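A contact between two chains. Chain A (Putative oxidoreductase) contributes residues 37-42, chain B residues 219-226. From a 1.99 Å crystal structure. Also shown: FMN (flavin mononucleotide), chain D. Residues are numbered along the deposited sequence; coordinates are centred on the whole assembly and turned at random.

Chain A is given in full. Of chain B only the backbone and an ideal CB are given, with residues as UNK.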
# COMPACT_ATOMS: atom_id res chain seq x y z
N THR A 37 0.12 8.07 7.91
CA THR A 37 -1.20 7.50 8.20
C THR A 37 -2.24 8.59 8.09
O THR A 37 -2.02 9.68 8.55
CB THR A 37 -1.25 6.85 9.60
OG1 THR A 37 -2.61 6.60 9.92
CG2 THR A 37 -0.62 7.75 10.65
N MSE A 38 -3.38 8.28 7.47
CA MSE A 38 -4.45 9.25 7.23
C MSE A 38 -4.97 9.76 8.52
O MSE A 38 -5.44 8.98 9.37
CB MSE A 38 -5.62 8.62 6.50
CG MSE A 38 -6.67 9.62 6.11
SE MSE A 38 -8.15 8.64 5.27
CE MSE A 38 -9.30 8.53 6.82
N GLY A 39 -4.93 11.08 8.64
CA GLY A 39 -5.35 11.79 9.84
C GLY A 39 -4.60 11.43 11.10
O GLY A 39 -4.99 11.83 12.18
N GLY A 40 -3.48 10.73 10.96
CA GLY A 40 -2.71 10.26 12.10
C GLY A 40 -3.48 9.19 12.85
O GLY A 40 -3.20 8.90 14.02
N MSE A 41 -4.40 8.54 12.15
CA MSE A 41 -5.34 7.62 12.77
C MSE A 41 -4.85 6.22 12.97
O MSE A 41 -5.37 5.54 13.83
CB MSE A 41 -6.60 7.57 11.93
CG MSE A 41 -7.31 8.89 11.85
SE MSE A 41 -8.60 8.91 10.44
CE MSE A 41 -10.13 8.15 11.33
N GLN A 42 -3.88 5.79 12.18
CA GLN A 42 -3.32 4.44 12.23
C GLN A 42 -4.40 3.42 12.02
O GLN A 42 -4.77 2.71 12.94
CB GLN A 42 -2.58 4.15 13.54
CG GLN A 42 -1.46 5.10 13.76
CD GLN A 42 -0.63 4.72 14.93
OE1 GLN A 42 -0.79 5.31 16.01
NE2 GLN A 42 0.29 3.76 14.74
N UNK B 219 -14.11 15.34 15.89
CA UNK B 219 -13.55 16.16 14.82
C UNK B 219 -13.45 15.32 13.56
O UNK B 219 -13.76 15.75 12.45
CB UNK B 219 -12.18 16.72 15.21
N UNK B 220 -13.02 14.08 13.73
CA UNK B 220 -12.88 13.17 12.62
C UNK B 220 -14.21 12.74 12.04
O UNK B 220 -14.37 12.67 10.82
CB UNK B 220 -12.09 11.94 13.06
N UNK B 221 -15.17 12.43 12.91
CA UNK B 221 -16.48 11.99 12.45
C UNK B 221 -17.33 13.12 11.93
O UNK B 221 -18.05 12.94 10.95
CB UNK B 221 -17.22 11.28 13.58
N UNK B 222 -17.25 14.30 12.54
CA UNK B 222 -18.15 15.41 12.19
C UNK B 222 -17.58 16.38 11.18
O UNK B 222 -18.33 17.06 10.52
CB UNK B 222 -18.53 16.19 13.45
N UNK B 223 -16.27 16.47 11.10
CA UNK B 223 -15.66 17.43 10.21
C UNK B 223 -14.75 16.79 9.15
O UNK B 223 -15.02 16.94 7.97
CB UNK B 223 -14.86 18.44 11.03
N UNK B 224 -13.72 16.06 9.56
CA UNK B 224 -12.70 15.56 8.61
C UNK B 224 -13.14 14.43 7.70
O UNK B 224 -13.02 14.54 6.48
CB UNK B 224 -11.47 15.08 9.39
N UNK B 225 -13.62 13.35 8.28
CA UNK B 225 -14.00 12.17 7.53
C UNK B 225 -15.40 11.73 7.93
O UNK B 225 -15.59 10.74 8.70
CB UNK B 225 -12.99 11.04 7.75
N UNK B 226 -16.37 12.44 7.37
CA UNK B 226 -17.79 12.22 7.70
C UNK B 226 -18.40 11.05 6.97
O UNK B 226 -17.99 10.72 5.88
CB UNK B 226 -18.60 13.48 7.39
N1 FMN D . -1.55 14.97 4.74
C2 FMN D . -2.11 16.15 4.26
O2 FMN D . -1.74 17.27 4.65
N3 FMN D . -3.17 16.10 3.36
C4 FMN D . -3.67 14.90 2.87
O4 FMN D . -4.25 14.97 1.77
C4A FMN D . -3.10 13.68 3.34
N5 FMN D . -3.56 12.43 2.90
C5A FMN D . -2.97 11.23 3.34
C6 FMN D . -3.45 10.00 2.87
C7 FMN D . -2.88 8.78 3.27
C7M FMN D . -2.86 7.66 2.25
C8 FMN D . -1.83 8.83 4.20
C8M FMN D . -0.98 7.62 4.36
C9 FMN D . -1.35 10.05 4.69
C9A FMN D . -1.91 11.28 4.27
N10 FMN D . -1.43 12.54 4.72
C10 FMN D . -2.03 13.73 4.28
C1' FMN D . -0.37 12.65 5.77
C2' FMN D . -0.99 12.32 7.12
O2' FMN D . -1.96 13.29 7.48
C3' FMN D . 0.16 12.19 8.14
O3' FMN D . 0.92 11.04 7.82
C4' FMN D . -0.32 12.11 9.59
O4' FMN D . -0.65 13.41 10.06
C5' FMN D . 0.76 11.58 10.50
O5' FMN D . 1.84 12.48 10.38
P FMN D . 3.38 12.03 10.11
O1P FMN D . 3.80 11.06 11.19
O2P FMN D . 4.24 13.27 10.24
O3P FMN D . 3.46 11.41 8.72

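Position 219 opens the stretch in helical geometry (phi/psi -67/-41), and its ideal CB has nothing of the chain A stretch within 5.5 Å. That stretch sets no requirement here, so many helix-compatible side chains would do. The residue is Val B219; its O accepts backbone hydrogen bonds from the N atoms of 223 and 224, the latter belonging to a wider pi-type turn.

At position 220 the CA-to-CB bond points toward chain A, and the ideal CB lies 4.6 Å from Met A41 CE. Beyond it stand the selenomethionine side chain of Met A41 and the backbone of Gly A39, a largely apolar surface with one carbonyl. A long aliphatic or an aromatic side chain would suit. Phe B220 (chi1 -69°, m) fills the gap: its CE1 is 3.8 Å from Met A41 CG and 3.4 Å from Gly A39 O, which sits at the ring edge, near the ring plane, where the polarised C-H groups favour an oxygen. Gly A39 has phi 60°, which by itself favours glycine, and an ideal CB there would come within 3.0 Å of Phe B220 CE1, so the close approach depends on its bare CA.

Positions 221, 222 and 223 are out of reach of the chain A stretch, which leaves their choice open. They are Thr B221, Asp B222 and Val B223.

Position 224 points its CB toward chain A but with nothing of that stretch within 5.5 Å. Only a long side chain could arrive, and the stretch displays no charge to select its sign. Arg B224 brings NH2 to 3.8 Å from Gly A39 CA, a marginal contact.

Position 225 is the first to leave helical phi/psi (-130/80). Its CB points toward chain A, 4.6 Å from Met A38 CE and 5.4 Å from Met A41 CE. Two selenomethionine ends invite a broad apolar group; Phe, Tyr, Trp or Met are all plausible. Tyr B225 has the largest covered area of the stretch. Met A38 CE lies over one ring face, 3.5 Å from the ring centroid of Tyr B225 and 9° off the normal, a CH-pi contact. Met A41 SE approaches obliquely, 3.9 Å from Tyr B225 CE2. Tyr B225 OH lies 3.4 Å from Met A38 CG and accepts a weak hydrogen bond from Arg B224 NH2 at 3.0 Å. No hydrogen bond runs between the two stretches.

Position 226 is out of reach and precedes a helix, where Ser, Thr, Asp or Asn commonly cap. Thr B226 does so.

Chain B (219-226) VFTDVRYT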
# COMPACT_ATOMS: atom_id res chain seq x y z
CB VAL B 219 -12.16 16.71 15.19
CG1 VAL B 219 -11.66 17.59 14.09
CG2 VAL B 219 -12.22 17.48 16.55
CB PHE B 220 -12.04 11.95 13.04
CG PHE B 220 -10.61 12.27 13.29
CD1 PHE B 220 -9.69 12.19 12.28
CD2 PHE B 220 -10.18 12.70 14.55
CE1 PHE B 220 -8.36 12.48 12.52
CE2 PHE B 220 -8.88 13.01 14.78
CZ PHE B 220 -7.95 12.89 13.76
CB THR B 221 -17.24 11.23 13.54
OG1 THR B 221 -17.47 12.12 14.64
CG2 THR B 221 -16.41 10.04 14.00
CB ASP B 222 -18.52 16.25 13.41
CG ASP B 222 -19.19 15.45 14.56
OD1 ASP B 222 -19.61 14.27 14.41
OD2 ASP B 222 -19.30 16.06 15.66
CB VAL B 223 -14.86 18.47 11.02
CG1 VAL B 223 -14.47 19.65 10.12
CG2 VAL B 223 -15.69 18.95 12.22
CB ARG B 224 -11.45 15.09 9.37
CG ARG B 224 -10.68 16.19 10.08
CD ARG B 224 -9.75 16.99 9.16
NE ARG B 224 -8.67 16.17 8.59
CZ ARG B 224 -7.46 15.95 9.14
NH1 ARG B 224 -7.13 16.48 10.31
NH2 ARG B 224 -6.58 15.18 8.52
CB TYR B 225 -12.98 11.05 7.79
CG TYR B 225 -11.55 11.48 7.58
CD1 TYR B 225 -11.03 11.66 6.30
CD2 TYR B 225 -10.74 11.74 8.66
CE1 TYR B 225 -9.73 12.09 6.13
CE2 TYR B 225 -9.45 12.13 8.50
CZ TYR B 225 -8.95 12.32 7.24
OH TYR B 225 -7.64 12.73 7.13
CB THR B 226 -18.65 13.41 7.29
OG1 THR B 226 -18.79 13.39 5.87
CG2 THR B 226 -18.03 14.71 7.75
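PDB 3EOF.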